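Local coordinates for 4-diphosphocytidyl-2C-methyl-D-erythritol synthase (Neisseria gonorrhoeae, PDB 1VGW) that catalyses the transfer of a cytidylyl group from CTP to 2-C-methyl-D-erythritol 4-phosphate, giving 4-diphosphocytidyl-2-C-methyl-D-erythritol and diphosphate in the non-mevalonate isoprenoid pathway, at the interface of chains A and B. Coordinates in Å, arbitrary orientation; residue numbers count along the deposited sequence, not the author numbering. Chains: chain A/B, 4-diphosphocytidyl-2C-methyl-D-erythritol synthase.

The interface of chains A and B. Residues chain A 191, 193-194, 197; chain B 147, 154, 157.
B:Lys147 and A:Asp191 meet from opposite directions in a salt bridge: the side-chain amine nitrogen NZ lies 2.6 Å from the carboxylate oxygen OD2, on its syn lone pair, whereas its bond to OD1 is weak. A second salt bridge, B:Lys147 NZ to A:Glu197 OE2 at 3.1 Å, arrives on the syn side, 15° out of that carboxylate plane. The hydroxyl OG1 of B:Thr157 accepts from B:Lys147 NZ at 3.0 Å. B:Thr157 OG1 also donates to the syn lone pair of A:Glu197 OE1 at 2.7 Å; the two carboxylate oxygens thus have different partners, which should limit rotation of the group. B:Ile154 closes the tight part, crossing A:Glu197 at about a right angle with its CG2 methyl 3.4 Å from A:Glu197 CD. The lysine chain bends at chi2 (-65°) and then runs nearly straight, delivering NZ between the two acids; their charges would be expected to favour its protonated form. Within chain A, the backbone N of A:Ser194 reaches A:Asp191 OD2 from above the carboxylate plane, 2.9 Å away, an N-cap of helix 192-197 that may help hold the carboxylate in place.

Packing is looser at the A:Ala193 methyl, whose CB stands 3.9 Å from B:Ile154 CD1.

The patch belongs to a two-fold interface, consistent with a homodimer. Strands 146-149 and 154-158 of chain B belong to the arm that IspD subunits extend over their partner, here meeting A:Asp191 just before helix 192-197 and A:Glu197 at its end.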
# COMPACT_ATOMS: atom_id res chain seq x y z
N ASP A 191 -9.09 -4.03 14.69
CA ASP A 191 -9.33 -5.31 14.04
C ASP A 191 -9.51 -6.42 15.08
O ASP A 191 -9.36 -6.24 16.30
CB ASP A 191 -8.24 -5.61 13.04
CG ASP A 191 -6.88 -5.82 13.60
OD1 ASP A 191 -5.93 -6.15 12.85
OD2 ASP A 191 -6.69 -5.69 14.84
N ALA A 193 -7.65 -9.12 15.55
CA ALA A 193 -6.39 -9.42 16.23
C ALA A 193 -6.14 -8.51 17.42
O ALA A 193 -5.47 -8.89 18.38
CB ALA A 193 -5.25 -9.21 15.23
N SER A 194 -6.59 -7.24 17.33
CA SER A 194 -6.35 -6.28 18.40
C SER A 194 -7.11 -6.71 19.64
O SER A 194 -6.59 -6.55 20.76
CB SER A 194 -6.63 -4.83 18.01
OG SER A 194 -8.02 -4.51 18.17
N GLU A 197 -5.05 -9.78 21.10
CA GLU A 197 -3.83 -9.26 21.71
C GLU A 197 -4.06 -8.80 23.15
O GLU A 197 -3.16 -8.95 23.98
CB GLU A 197 -3.29 -8.05 20.92
CG GLU A 197 -2.71 -8.40 19.56
CD GLU A 197 -2.75 -7.23 18.57
OE1 GLU A 197 -2.38 -6.09 18.95
OE2 GLU A 197 -3.10 -7.44 17.38
N LYS B 147 0.77 -3.01 12.84
CA LYS B 147 1.19 -3.89 13.91
C LYS B 147 2.73 -3.88 13.99
O LYS B 147 3.38 -3.73 12.97
CB LYS B 147 0.72 -5.34 13.67
CG LYS B 147 -0.71 -5.58 13.25
CD LYS B 147 -1.75 -5.19 14.30
CE LYS B 147 -3.04 -5.94 14.19
NZ LYS B 147 -4.12 -5.59 15.11
N ILE B 154 2.66 -10.62 16.43
CA ILE B 154 2.26 -9.30 16.80
C ILE B 154 2.66 -9.02 18.26
O ILE B 154 2.12 -9.66 19.15
CB ILE B 154 0.74 -9.06 16.70
CG1 ILE B 154 0.21 -9.17 15.27
CG2 ILE B 154 0.38 -7.71 17.33
CD1 ILE B 154 -1.32 -9.20 15.21
N THR B 157 -0.18 -3.25 18.66
CA THR B 157 -0.90 -2.55 17.57
C THR B 157 -0.44 -1.08 17.66
O THR B 157 -0.56 -0.48 18.75
CB THR B 157 -2.41 -2.66 17.81
OG1 THR B 157 -2.85 -3.95 17.31
CG2 THR B 157 -3.19 -1.57 17.13